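Local coordinates for Exo-beta-1,4-mannosidase (Rhizomucor miehei, PDB 4LYP), which probably hydrolyses terminal beta-1,4-linked mannosyl residues of manno-oligosaccharides as a family 5 glycoside hydrolase, with transglycosylation activity as well, at residues Thr144-Leu149 with Ile230-Ile235; Gly59-Gln64 with Asn95-Ala100; Asn151-Ser156 with Val179-Phe184; Glu103-Gln108 with Phe159-Ala164. All blocks are in the same frame, centred on the assembly; numbering follows the deposited sequence. Where two conformers were deposited one is given.

Contact 1 of 4, residues Thr144-Leu149 with Ile230-Ile235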
loop_
_atom_site.group_PDB
_atom_site.type_symbol
_atom_site.label_atom_id
_atom_site.label_comp_id
_atom_site.label_asym_id
_atom_site.label_seq_id
_atom_site.Cartn_x
_atom_site.Cartn_y
_atom_site.Cartn_z
ATOM N N THR A 144 0.774 -4.484 -12.827
ATOM C CA THR A 144 0.577 -3.020 -12.787
ATOM C C THR A 144 0.843 -2.530 -11.360
ATOM O O THR A 144 0.801 -3.311 -10.390
ATOM C CB THR A 144 -0.845 -2.616 -13.199
ATOM O OG1 THR A 144 -1.815 -3.277 -12.345
ATOM C CG2 THR A 144 -1.086 -2.930 -14.664
ATOM N N ALA A 145 1.147 -1.240 -11.256
ATOM C CA ALA A 145 1.553 -0.619 -10.018
ATOM C C ALA A 145 0.513 0.407 -9.552
ATOM O O ALA A 145 0.055 1.262 -10.317
ATOM C CB ALA A 145 2.875 0.106 -10.181
ATOM N N VAL A 146 0.238 0.378 -8.259
ATOM C CA VAL A 146 -0.438 1.487 -7.570
ATOM C C VAL A 146 0.684 2.299 -6.900
ATOM O O VAL A 146 1.418 1.749 -6.045
ATOM C CB VAL A 146 -1.479 0.994 -6.530
ATOM C CG1 VAL A 146 -2.016 2.133 -5.721
ATOM C CG2 VAL A 146 -2.589 0.231 -7.259
ATOM N N MET A 147 0.860 3.542 -7.357
ATOM C CA MET A 147 2.030 4.358 -6.969
ATOM C C MET A 147 1.639 5.290 -5.812
ATOM O O MET A 147 1.030 6.332 -6.051
ATOM C CB MET A 147 2.478 5.179 -8.131
ATOM C CG MET A 147 3.045 4.357 -9.321
ATOM S SD MET A 147 4.687 3.718 -9.001
ATOM C CE MET A 147 5.631 5.192 -9.421
ATOM N N THR A 148 1.945 4.894 -4.591
ATOM C CA THR A 148 1.584 5.687 -3.397
ATOM C C THR A 148 2.558 6.866 -3.291
ATOM O O THR A 148 3.778 6.665 -3.197
ATOM C CB THR A 148 1.576 4.848 -2.156
ATOM O OG1 THR A 148 0.730 3.680 -2.390
ATOM C CG2 THR A 148 1.053 5.588 -0.949
ATOM N N LEU A 149 2.033 8.098 -3.370
ATOM C CA LEU A 149 2.895 9.292 -3.485
ATOM C C LEU A 149 3.279 9.914 -2.162
ATOM O O LEU A 149 4.103 10.865 -2.147
ATOM C CB LEU A 149 2.200 10.302 -4.385
ATOM C CG LEU A 149 2.130 9.914 -5.850
ATOM C CD1 LEU A 149 1.002 10.697 -6.535
ATOM C CD2 LEU A 149 3.476 10.212 -6.492
ATOM N N ILE A 230 1.909 1.585 -14.786
ATOM C CA ILE A 230 1.303 2.251 -13.645
ATOM C C ILE A 230 -0.214 2.179 -13.828
ATOM O O ILE A 230 -0.742 2.747 -14.802
ATOM C CB ILE A 230 1.862 3.684 -13.536
ATOM C CG1 ILE A 230 3.330 3.599 -13.107
ATOM C CG2 ILE A 230 1.012 4.503 -12.547
ATOM C CD1 ILE A 230 4.072 4.913 -13.234
ATOM N N MET A 231 -0.898 1.540 -12.884
ATOM C CA MET A 231 -2.352 1.513 -12.829
ATOM C C MET A 231 -2.897 2.822 -12.302
ATOM O O MET A 231 -3.913 3.353 -12.808
ATOM C CB MET A 231 -2.800 0.330 -11.938
ATOM C CG MET A 231 -4.275 0.461 -11.565
ATOM S SD MET A 231 -4.834 -1.028 -10.713
ATOM C CE MET A 231 -6.315 -0.428 -9.883
ATOM N N SER A 232 -2.351 3.285 -11.196
ATOM C CA SER A 232 -2.910 4.473 -10.555
ATOM C C SER A 232 -1.853 5.261 -9.804
ATOM O O SER A 232 -0.831 4.689 -9.351
ATOM C CB SER A 232 -4.086 4.109 -9.621
ATOM O OG SER A 232 -3.567 3.352 -8.564
ATOM N N TRP A 233 -2.118 6.545 -9.651
ATOM C CA TRP A 233 -1.397 7.421 -8.700
ATOM C C TRP A 233 -2.264 7.519 -7.476
ATOM O O TRP A 233 -3.453 7.815 -7.567
ATOM C CB TRP A 233 -1.242 8.814 -9.273
ATOM C CG TRP A 233 -0.395 8.795 -10.508
ATOM C CD1 TRP A 233 -0.805 8.902 -11.841
ATOM C CD2 TRP A 233 1.034 8.599 -10.569
ATOM N NE1 TRP A 233 0.272 8.750 -12.683
ATOM C CE2 TRP A 233 1.407 8.572 -11.953
ATOM C CE3 TRP A 233 2.030 8.461 -9.586
ATOM C CZ2 TRP A 233 2.711 8.389 -12.351
ATOM C CZ3 TRP A 233 3.330 8.266 -9.986
ATOM C CH2 TRP A 233 3.670 8.251 -11.362
ATOM N N GLN A 234 -1.680 7.265 -6.307
ATOM C CA GLN A 234 -2.439 7.289 -5.041
ATOM C C GLN A 234 -1.952 8.438 -4.192
ATOM O O GLN A 234 -0.734 8.558 -3.957
ATOM C CB GLN A 234 -2.315 5.946 -4.347
ATOM C CG GLN A 234 -3.029 5.922 -3.002
ATOM C CD GLN A 234 -3.100 4.487 -2.564
ATOM O OE1 GLN A 234 -2.144 3.978 -1.926
ATOM N NE2 GLN A 234 -4.190 3.782 -2.916
ATOM N N ILE A 235 -2.893 9.302 -3.781
ATOM C CA ILE A 235 -2.506 10.543 -3.070
ATOM C C ILE A 235 -1.482 10.225 -1.954
ATOM O O ILE A 235 -0.378 10.790 -1.885
ATOM C CB ILE A 235 -3.734 11.233 -2.518
ATOM C CG1 ILE A 235 -4.667 11.766 -3.618
ATOM C CG2 ILE A 235 -3.269 12.425 -1.624
ATOM C CD1 ILE A 235 -6.014 12.273 -3.104
#
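T144 and M231 start the contact, their CB atoms 3.8 Å apart; the hydroxyl of T144 is taken up elsewhere, by Y55 and N95. At A145 the register slips by one residue. Its carbonyl oxygen accepts two backbone donors, M231 N at 2.8 Å through a bent N-H and S232 N at 3.3 Å through a straighter one that lies in the carbonyl plane. This is a beta bulge, with M231 as the extra residue. V146 follows, straddling the S232 hydroxyl: CG1 and CG2 each lie 3.5 Å from OG, which bonds to Y287. M147 then holds the neighbouring strand with both backbone polar atoms, N to S232 O and O to Q234 N. Its side chain folds at chi2 and chi3 (-75° and -82°), which brings CE alongside the rim of the W233 ring, at CZ3, while CB is 3.6 Å from W233 CE3 and CG packs on I230 CG2. On the other face T148 runs alongside Q234 and gives its OG1 proton to Q234 OE1 at 2.9 Å, from above the amide carbonyl plane rather than along a lone pair; Q234 NE2 goes on to E336 and S264. L149 closes the pair, its N bonded to Q234 O and its CD2 3.8 Å from W233 CE3. A145, M147, I230 and W233 thus share the outer face, where A145 and M147 meet helix 125-140 and W233 meets helix 244-257, and V146, T148, S232 and Q234 point into the barrel, the alternation expected of neighbouring parallel strands in a TIM barrel.

Contact 2 of 4, residues Gly59-Gln64 with Asn95-Ala100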
loop_
_atom_site.group_PDB
_atom_site.type_symbol
_atom_site.label_atom_id
_atom_site.label_comp_id
_atom_site.label_asym_id
_atom_site.label_seq_id
_atom_site.Cartn_x
_atom_site.Cartn_y
_atom_site.Cartn_z
ATOM N N GLY A 59 -3.665 -8.836 -6.058
ATOM C CA GLY A 59 -2.654 -7.902 -5.645
ATOM C C GLY A 59 -1.863 -8.300 -4.425
ATOM O O GLY A 59 -2.232 -9.150 -3.597
ATOM N N ALA A 60 -0.742 -7.572 -4.303
ATOM C CA ALA A 60 0.079 -7.615 -3.055
ATOM C C ALA A 60 0.562 -6.208 -2.728
ATOM O O ALA A 60 0.644 -5.352 -3.646
ATOM C CB ALA A 60 1.314 -8.508 -3.222
ATOM N N ASN A 61 0.967 -5.976 -1.497
ATOM C CA ASN A 61 1.745 -4.778 -1.143
ATOM C C ASN A 61 3.234 -5.142 -1.149
ATOM O O ASN A 61 3.657 -6.184 -0.633
ATOM C CB ASN A 61 1.377 -4.290 0.252
ATOM C CG ASN A 61 0.062 -3.534 0.230
ATOM O OD1 ASN A 61 0.048 -2.312 -0.029
ATOM N ND2 ASN A 61 -1.050 -4.225 0.473
ATOM N N TYR A 62 4.018 -4.243 -1.745
ATOM C CA TYR A 62 5.481 -4.402 -1.876
ATOM C C TYR A 62 6.100 -3.013 -1.816
ATOM O O TYR A 62 6.804 -2.559 -2.735
ATOM C CB TYR A 62 5.781 -5.127 -3.191
ATOM C CG TYR A 62 7.214 -5.655 -3.329
ATOM C CD1 TYR A 62 7.686 -6.632 -2.427
ATOM C CD2 TYR A 62 8.034 -5.259 -4.380
ATOM C CE1 TYR A 62 8.980 -7.158 -2.530
ATOM C CE2 TYR A 62 9.287 -5.817 -4.514
ATOM C CZ TYR A 62 9.751 -6.730 -3.596
ATOM O OH TYR A 62 11.044 -7.213 -3.769
ATOM N N TRP A 63 5.850 -2.320 -0.714
ATOM C CA TRP A 63 6.305 -0.952 -0.491
ATOM C C TRP A 63 7.818 -0.855 -0.392
ATOM O O TRP A 63 8.383 0.237 -0.571
ATOM C CB TRP A 63 5.647 -0.378 0.764
ATOM C CG TRP A 63 5.980 -1.216 1.977
ATOM C CD1 TRP A 63 5.297 -2.343 2.457
ATOM C CD2 TRP A 63 7.180 -1.130 2.766
ATOM N NE1 TRP A 63 6.021 -2.944 3.446
ATOM C CE2 TRP A 63 7.172 -2.244 3.667
ATOM C CE3 TRP A 63 8.245 -0.213 2.790
ATOM C CZ2 TRP A 63 8.217 -2.473 4.544
ATOM C CZ3 TRP A 63 9.259 -0.410 3.715
ATOM C CH2 TRP A 63 9.279 -1.543 4.542
ATOM N N GLN A 64 8.526 -1.972 -0.122
ATOM C CA GLN A 64 9.980 -1.986 -0.034
ATOM C C GLN A 64 10.641 -2.161 -1.355
ATOM O O GLN A 64 11.860 -2.196 -1.455
ATOM C CB GLN A 64 10.437 -3.081 0.969
ATOM C CG GLN A 64 10.263 -4.539 0.487
ATOM C CD GLN A 64 8.909 -5.166 0.692
ATOM O OE1 GLN A 64 7.842 -4.501 0.631
ATOM N NE2 GLN A 64 8.903 -6.465 0.936
ATOM N N ASN A 95 -0.636 -7.219 -9.599
ATOM C CA ASN A 95 -0.722 -5.840 -9.181
ATOM C C ASN A 95 0.035 -5.664 -7.882
ATOM O O ASN A 95 -0.165 -6.432 -6.932
ATOM C CB ASN A 95 -2.226 -5.444 -8.958
ATOM C CG ASN A 95 -2.416 -3.993 -8.562
ATOM O OD1 ASN A 95 -2.604 -3.692 -7.370
ATOM N ND2 ASN A 95 -2.359 -3.091 -9.527
ATOM N N LEU A 96 0.993 -4.696 -7.887
ATOM C CA LEU A 96 1.716 -4.363 -6.645
ATOM C C LEU A 96 1.393 -2.918 -6.264
ATOM O O LEU A 96 1.481 -2.000 -7.075
ATOM C CB LEU A 96 3.240 -4.470 -6.794
ATOM C CG LEU A 96 3.727 -5.861 -7.253
ATOM C CD1 LEU A 96 5.247 -5.826 -7.335
ATOM C CD2 LEU A 96 3.284 -6.985 -6.285
ATOM N N ARG A 97 1.003 -2.758 -4.997
ATOM C CA ARG A 97 0.917 -1.421 -4.374
ATOM C C ARG A 97 2.295 -1.119 -3.822
ATOM O O ARG A 97 2.812 -1.880 -3.002
ATOM C CB ARG A 97 -0.199 -1.407 -3.335
ATOM C CG ARG A 97 -0.321 -0.061 -2.652
ATOM C CD ARG A 97 -1.656 0.033 -1.940
ATOM N NE ARG A 97 -1.759 1.264 -1.124
ATOM C CZ ARG A 97 -1.593 1.357 0.188
ATOM N NH1 ARG A 97 -1.125 0.335 0.893
ATOM N NH2 ARG A 97 -1.818 2.528 0.781
ATOM N N VAL A 98 2.897 -0.048 -4.308
ATOM C CA VAL A 98 4.283 0.266 -4.048
ATOM C C VAL A 98 4.368 1.696 -3.484
ATOM O O VAL A 98 3.473 2.492 -3.648
ATOM C CB VAL A 98 5.188 0.056 -5.281
ATOM C CG1 VAL A 98 5.033 -1.372 -5.779
ATOM C CG2 VAL A 98 4.908 1.074 -6.347
ATOM N N MET A 99 5.495 1.966 -2.872
ATOM C CA MET A 99 5.722 3.293 -2.316
ATOM C C MET A 99 6.674 4.082 -3.222
ATOM O O MET A 99 7.759 3.721 -3.472
ATOM C CB MET A 99 6.270 3.157 -0.890
ATOM C CG MET A 99 6.425 4.474 -0.116
ATOM S SD MET A 99 4.985 5.630 -0.074
ATOM C CE MET A 99 5.194 5.749 1.672
ATOM N N ALA A 100 6.164 5.206 -3.709
ATOM C CA ALA A 100 6.860 6.093 -4.631
ATOM C C ALA A 100 7.199 7.424 -3.926
ATOM O O ALA A 100 7.133 8.512 -4.541
ATOM C CB ALA A 100 6.083 6.321 -5.876
HETATM O O HOH W 1 2.486 -0.918 -0.384
HETATM O O HOH W 2 8.389 0.925 -3.299
#
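R97 and N61 run side by side on one face of the sheet, and the arginine wraps the amide oxygen along its length. CB of R97 is 3.4 Å from N61 OD1, and CG and CD pass the same oxygen only slightly farther off. CG is anti to the backbone N (chi1 179°) and the chain stays extended as far as NE, which bonds to Q234 OE1. Beyond CZ the branch NH1 turns back to N61 OD1 at 3.0 Å; the oxygen lies at the edge of the guanidinium, close to its plane, while the amide stands nearly perpendicular to that plane at 89°. NH1 also forms a salt bridge with E337, and NH2 reaches N237. With every guanidinium nitrogen engaged, the group is fixed in rotation. These side chains fill the interior of the TIM barrel, where strand 53-61 lies parallel to strand 95-99 and the pair G59-N95 leads on to A60-L96 and N61-R97. Backbone bonds follow in turn: A60 N to N95 O, R97 N to A60 O, and Y62 N to R97 O at 2.9 Å. A water gives one proton to N61 OD1 and the other to R97 O, and N61 ND2 bonds to the carbonyls of E336 and F389. On the outer face A60 CB packs 3.9 Å from L96 CD2, and L96 CD1 lies near Y62 CD2, beneath helix 78-90. Further along, W63 CB meets M99 CB at 4.0 Å, and a second water donates to W63 O at 2.8 Å and to M99 O at 2.9 Å.

Contact 3 of 4, residues Asn151-Ser156 with Val179-Phe184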
loop_
_atom_site.group_PDB
_atom_site.type_symbol
_atom_site.label_atom_id
_atom_site.label_comp_id
_atom_site.label_asym_id
_atom_site.label_seq_id
_atom_site.Cartn_x
_atom_site.Cartn_y
_atom_site.Cartn_z
ATOM N N ASN A 151 2.510 9.577 2.547
ATOM C CA ASN A 151 2.169 8.682 3.671
ATOM C C ASN A 151 1.761 9.522 4.832
ATOM O O ASN A 151 2.511 10.441 5.206
ATOM C CB ASN A 151 3.387 7.830 4.027
ATOM C CG ASN A 151 3.113 6.689 4.986
ATOM O OD1 ASN A 151 1.974 6.428 5.413
ATOM N ND2 ASN A 151 4.169 5.958 5.264
ATOM N N PHE A 152 0.612 9.296 5.424
ATOM C CA PHE A 152 0.300 9.982 6.671
ATOM C C PHE A 152 1.343 9.592 7.719
ATOM O O PHE A 152 1.696 10.450 8.568
ATOM C CB PHE A 152 -1.114 9.648 7.119
ATOM C CG PHE A 152 -1.507 10.468 8.310
ATOM C CD1 PHE A 152 -2.002 11.767 8.128
ATOM C CD2 PHE A 152 -1.294 10.004 9.629
ATOM C CE1 PHE A 152 -2.305 12.569 9.203
ATOM C CE2 PHE A 152 -1.609 10.829 10.729
ATOM C CZ PHE A 152 -2.116 12.120 10.487
ATOM N N TRP A 153 1.701 8.313 7.764
ATOM C CA TRP A 153 2.470 7.765 8.855
ATOM C C TRP A 153 3.953 7.985 8.699
ATOM O O TRP A 153 4.494 8.457 7.669
ATOM C CB TRP A 153 2.119 6.280 9.059
ATOM C CG TRP A 153 0.666 6.111 9.312
ATOM C CD1 TRP A 153 -0.254 5.545 8.458
ATOM C CD2 TRP A 153 -0.095 6.554 10.451
ATOM N NE1 TRP A 153 -1.538 5.637 8.990
ATOM C CE2 TRP A 153 -1.453 6.244 10.218
ATOM C CE3 TRP A 153 0.262 7.231 11.655
ATOM C CZ2 TRP A 153 -2.460 6.573 11.123
ATOM C CZ3 TRP A 153 -0.760 7.581 12.528
ATOM C CH2 TRP A 153 -2.112 7.254 12.281
ATOM N N GLN A 154 4.681 7.582 9.758
ATOM C CA GLN A 154 6.083 8.007 9.950
ATOM C C GLN A 154 7.101 7.119 9.306
ATOM O O GLN A 154 8.294 7.467 9.269
ATOM C CB GLN A 154 6.380 8.120 11.459
ATOM C CG GLN A 154 6.441 6.801 12.265
ATOM C CD GLN A 154 5.088 6.269 12.743
ATOM O OE1 GLN A 154 4.025 6.462 12.128
ATOM N NE2 GLN A 154 5.133 5.548 13.882
ATOM N N TRP A 155 6.706 5.966 8.750
ATOM C CA TRP A 155 7.684 4.946 8.291
ATOM C C TRP A 155 8.323 5.247 6.998
ATOM O O TRP A 155 9.289 4.594 6.599
ATOM C CB TRP A 155 7.059 3.580 8.362
ATOM C CG TRP A 155 5.767 3.371 7.614
ATOM C CD1 TRP A 155 4.475 3.385 8.143
ATOM C CD2 TRP A 155 5.647 3.000 6.185
ATOM N NE1 TRP A 155 3.582 3.069 7.157
ATOM C CE2 TRP A 155 4.242 2.800 5.961
ATOM C CE3 TRP A 155 6.524 2.838 5.127
ATOM C CZ2 TRP A 155 3.728 2.429 4.724
ATOM C CZ3 TRP A 155 6.019 2.449 3.920
ATOM C CH2 TRP A 155 4.616 2.244 3.702
ATOM N N SER A 156 7.854 6.310 6.307
ATOM C CA SER A 156 8.527 6.838 5.139
ATOM C C SER A 156 8.803 8.341 5.343
ATOM O O SER A 156 8.938 9.095 4.365
ATOM C CB SER A 156 7.715 6.580 3.867
ATOM O OG SER A 156 6.441 7.195 3.993
ATOM N N VAL A 179 4.035 8.901 24.165
ATOM C CA VAL A 179 3.354 9.615 23.072
ATOM C C VAL A 179 2.295 8.784 22.366
ATOM O O VAL A 179 2.633 7.742 21.811
ATOM C CB VAL A 179 4.351 10.148 22.044
ATOM C CG1 VAL A 179 3.603 10.900 20.940
ATOM C CG2 VAL A 179 5.362 11.059 22.761
ATOM N N THR A 180 1.040 9.272 22.384
ATOM C CA THR A 180 -0.141 8.636 21.778
ATOM C C THR A 180 -0.114 8.757 20.256
ATOM O O THR A 180 0.450 9.777 19.706
ATOM C CB THR A 180 -1.492 9.296 22.244
ATOM O OG1 THR A 180 -1.476 10.736 22.096
ATOM N N TYR A 181 -0.708 7.745 19.602
ATOM C CA TYR A 181 -1.102 7.794 18.171
ATOM C C TYR A 181 -2.000 9.094 17.954
ATOM O O TYR A 181 -1.805 9.794 16.930
ATOM C CB TYR A 181 -1.483 6.327 17.478
ATOM C CG TYR A 181 -0.270 5.540 16.712
ATOM C CD1 TYR A 181 0.201 5.954 15.474
ATOM C CD2 TYR A 181 0.360 4.375 17.248
ATOM C CE1 TYR A 181 1.269 5.273 14.828
ATOM C CE2 TYR A 181 1.365 3.665 16.628
ATOM C CZ TYR A 181 1.858 4.162 15.429
ATOM O OH TYR A 181 2.931 3.711 14.662
ATOM N N ASP A 182 -2.751 9.587 18.929
ATOM C CA ASP A 182 -3.558 10.829 18.819
ATOM C C ASP A 182 -2.683 12.127 18.731
ATOM O O ASP A 182 -2.927 13.032 17.898
ATOM C CB ASP A 182 -4.648 10.911 19.982
ATOM N N GLU A 183 -1.660 12.183 19.590
ATOM C CA GLU A 183 -0.670 13.280 19.668
ATOM C C GLU A 183 0.089 13.362 18.297
ATOM O O GLU A 183 0.188 14.430 17.649
ATOM C CB GLU A 183 0.370 13.177 20.790
ATOM C CG GLU A 183 1.294 14.405 20.746
ATOM C CD GLU A 183 2.292 14.508 21.888
ATOM O OE1 GLU A 183 2.160 13.784 22.915
ATOM O OE2 GLU A 183 3.240 15.336 21.771
ATOM N N PHE A 184 0.596 12.212 17.810
ATOM C CA PHE A 184 1.260 12.189 16.516
ATOM C C PHE A 184 0.275 12.628 15.424
ATOM O O PHE A 184 0.647 13.400 14.514
ATOM C CB PHE A 184 1.815 10.794 16.212
ATOM C CG PHE A 184 2.378 10.701 14.827
ATOM C CD1 PHE A 184 3.671 11.171 14.600
ATOM C CD2 PHE A 184 1.622 10.278 13.784
ATOM C CE1 PHE A 184 4.183 11.194 13.299
ATOM C CE2 PHE A 184 2.127 10.278 12.462
ATOM C CZ PHE A 184 3.366 10.768 12.245
#
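W153, Y181 and F184 form an aromatic cluster that joins the loop after strand 144-148 to the first turn of helix 181-193. Its clearest ring pair is an offset edge-to-face one: the edge of Y181 is turned to the face of W153, planes at 78°, with Y181 CD1 3.5 Å from W153 CZ3. F184 meets W153 differently, rim to rim with centroids 5.9 Å apart, so neither ring covers the other; the touch is F184 CE2 on W153 CE3 at 3.7 Å. F152 adds a third approach, its CE2 sliding past F184 CE2 at 4.2 Å, while its CD2 sits over the centre of the W153 ring.

One hydrogen bond spans the two segments. Q154 NE2 donates to Y181 OH at 3.0 Å, the hydroxyl lying slightly off the amide plane; a bend at chi2 (-84°) carries the amide to it, and OE1 is left over a face of F184. Buried Q154 N, by contrast, has no partner in the model. Within the helical segment T180 is the N-cap, its OG1 accepting from E183 N at 2.9 Å.

W153 lines the pocket that binds guanidine, and its NE1 bonds to E238. The chemistry is therefore split: the six-membered ring of the indole is packed among aromatic rings, whereas its N-H points to a carboxylate, which should leave little freedom for the ring to turn.

Contact 4 of 4, residues Glu103-Gln108 with Phe159-Ala164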
loop_
_atom_site.group_PDB
_atom_site.type_symbol
_atom_site.label_atom_id
_atom_site.label_comp_id
_atom_site.label_asym_id
_atom_site.label_seq_id
_atom_site.Cartn_x
_atom_site.Cartn_y
_atom_site.Cartn_z
ATOM N N GLU A 103 10.808 10.340 2.708
ATOM C CA GLU A 103 11.402 11.601 3.074
ATOM C C GLU A 103 12.472 11.401 4.124
ATOM O O GLU A 103 12.312 10.617 5.080
ATOM C CB GLU A 103 10.327 12.593 3.547
ATOM C CG GLU A 103 9.392 13.033 2.424
ATOM C CD GLU A 103 8.280 12.010 2.115
ATOM O OE1 GLU A 103 7.659 11.437 2.983
ATOM O OE2 GLU A 103 7.997 11.902 0.874
ATOM N N GLY A 104 13.573 12.167 3.997
ATOM C CA GLY A 104 14.591 12.263 5.049
ATOM C C GLY A 104 14.202 13.322 6.082
ATOM O O GLY A 104 13.026 13.736 6.141
ATOM N N PRO A 105 15.124 13.794 6.905
ATOM C CA PRO A 105 16.573 13.424 6.877
ATOM C C PRO A 105 16.834 11.967 7.294
ATOM O O PRO A 105 15.982 11.319 7.944
ATOM C CB PRO A 105 17.186 14.417 7.864
ATOM C CG PRO A 105 16.125 14.795 8.762
ATOM C CD PRO A 105 14.826 14.798 7.983
ATOM N N ASP A 106 18.024 11.482 6.969
ATOM C CA ASP A 106 18.350 10.070 7.103
ATOM C C ASP A 106 18.911 9.697 8.468
ATOM O O ASP A 106 19.433 8.595 8.651
ATOM C CB ASP A 106 19.369 9.672 6.003
ATOM C CG ASP A 106 18.716 9.699 4.577
ATOM O OD1 ASP A 106 17.585 9.142 4.501
ATOM O OD2 ASP A 106 19.308 10.212 3.654
ATOM N N ASP A 107 18.760 10.584 9.474
ATOM C CA ASP A 107 19.131 10.302 10.848
ATOM C C ASP A 107 17.895 10.054 11.705
ATOM O O ASP A 107 17.983 10.166 12.964
ATOM C CB ASP A 107 19.981 11.471 11.422
ATOM C CG ASP A 107 19.205 12.734 11.551
ATOM O OD1 ASP A 107 18.097 12.907 10.996
ATOM O OD2 ASP A 107 19.732 13.707 12.188
ATOM N N GLN A 108 16.744 9.761 11.116
ATOM C CA GLN A 108 15.503 9.611 11.886
ATOM C C GLN A 108 15.204 8.127 12.130
ATOM O O GLN A 108 15.363 7.284 11.264
ATOM C CB GLN A 108 14.331 10.230 11.170
ATOM C CG GLN A 108 14.515 11.782 11.001
ATOM C CD GLN A 108 14.539 12.454 12.360
ATOM O OE1 GLN A 108 13.563 12.358 13.120
ATOM N NE2 GLN A 108 15.644 13.123 12.667
ATOM N N PHE A 159 3.740 12.786 6.094
ATOM C CA PHE A 159 3.172 14.128 6.296
ATOM C C PHE A 159 3.776 14.782 7.521
ATOM O O PHE A 159 3.983 16.004 7.522
ATOM C CB PHE A 159 1.675 14.056 6.438
ATOM C CG PHE A 159 0.924 13.782 5.158
ATOM C CD1 PHE A 159 1.545 13.503 3.977
ATOM C CD2 PHE A 159 -0.454 13.744 5.176
ATOM C CE1 PHE A 159 0.851 13.269 2.803
ATOM C CE2 PHE A 159 -1.188 13.532 4.022
ATOM C CZ PHE A 159 -0.554 13.258 2.823
ATOM N N GLY A 160 4.128 14.034 8.585
ATOM C CA GLY A 160 4.775 14.629 9.740
ATOM C C GLY A 160 6.131 15.188 9.413
ATOM O O GLY A 160 6.523 16.210 9.977
ATOM N N GLN A 161 6.853 14.566 8.491
ATOM C CA GLN A 161 8.130 15.102 8.051
ATOM C C GLN A 161 7.913 16.397 7.262
ATOM O O GLN A 161 8.675 17.339 7.438
ATOM C CB GLN A 161 8.927 14.064 7.259
ATOM C CG GLN A 161 10.255 14.620 6.792
ATOM C CD GLN A 161 11.122 15.050 7.960
ATOM O OE1 GLN A 161 11.389 14.257 8.865
ATOM N NE2 GLN A 161 11.599 16.312 7.972
ATOM N N TYR A 162 6.928 16.427 6.360
ATOM C CA TYR A 162 6.665 17.708 5.665
ATOM C C TYR A 162 6.358 18.800 6.677
ATOM O O TYR A 162 6.834 19.953 6.530
ATOM C CB TYR A 162 5.548 17.584 4.641
ATOM C CG TYR A 162 5.882 16.883 3.358
ATOM C CD1 TYR A 162 5.768 15.506 3.209
ATOM C CD2 TYR A 162 6.349 17.580 2.250
ATOM C CE1 TYR A 162 6.027 14.868 2.024
ATOM C CE2 TYR A 162 6.594 16.957 1.047
ATOM C CZ TYR A 162 6.404 15.598 0.909
ATOM O OH TYR A 162 6.565 15.054 -0.314
ATOM N N VAL A 163 5.544 18.508 7.702
ATOM C CA VAL A 163 5.257 19.474 8.741
ATOM C C VAL A 163 6.528 19.911 9.432
ATOM O O VAL A 163 6.740 21.113 9.667
ATOM C CB VAL A 163 4.189 18.939 9.725
ATOM C CG1 VAL A 163 4.057 19.864 10.946
ATOM C CG2 VAL A 163 2.841 18.751 9.018
ATOM N N ALA A 164 7.423 18.967 9.773
ATOM C CA ALA A 164 8.698 19.334 10.391
ATOM C C ALA A 164 9.500 20.242 9.480
ATOM O O ALA A 164 10.185 21.189 9.965
ATOM C CB ALA A 164 9.481 18.056 10.692
HETATM O O HOH W 3 5.496 12.441 -0.182
#
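Q161 reaches from helix 158-167 to the loop of residues 103-108 and lays its amide under the G104 carbonyl. G104 O stands almost straight above Q161 CD, 2.9 Å away, so it meets the electron-poor carbon rather than an N-H. CG leaves anti to the backbone N (chi1 180°) and the chain then bends at chi2, which turns the flat amide up against the loop, with P105 CD 3.6 Å from NE2. The peptide before P105 is cis. Both ends of the amide are bonded elsewhere, OE1 to R111 and NE2 to Q170, and this settles which way round it sits.

E103 lies beside it, CB 3.8 Å from Q161 CG, and its own bend at chi2 swings the carboxylate across Y162. The two side chains cross at about a right angle, with E103 CD 3.6 Å from Y162 CE1 and carboxylate and ring planes 44° apart. OE1 accepts from G158 N, at the start of the helix.

Y162 completes the group. Its hydroxyl gives a proton to a water at 2.8 Å, and that water passes one of its own to E103 OE2, also at 2.8 Å. The carboxylate is thus fed by a helix-start amide on one oxygen and by a polarised water on the other, which would probably keep it ionised, while the glutamine meets the loop carbonyl through its amide carbon and spends its own polar atoms on R111 and Q170.

Contacts 1 and 2 are neighbours in the barrel wall, their centres about 9 Å apart, and strand 95-99 continues the sheet beside strand 144-148; T148 O and A100 N, 2.8 Å apart, probably bond there. Contacts 3 and 4 lie beyond the strand ends, with centres about 12 Å apart, joined by probable bonds from E103 N to S156 O and from F159 N to N151 O. The rings of W63 and W155 touch between contacts 2 and 3. Contact 3 comes closest to the pocket guanidine, about 3 Å from the W153 side chain; that of R97 in contact 2 is about 8 Å from a bound guanidine.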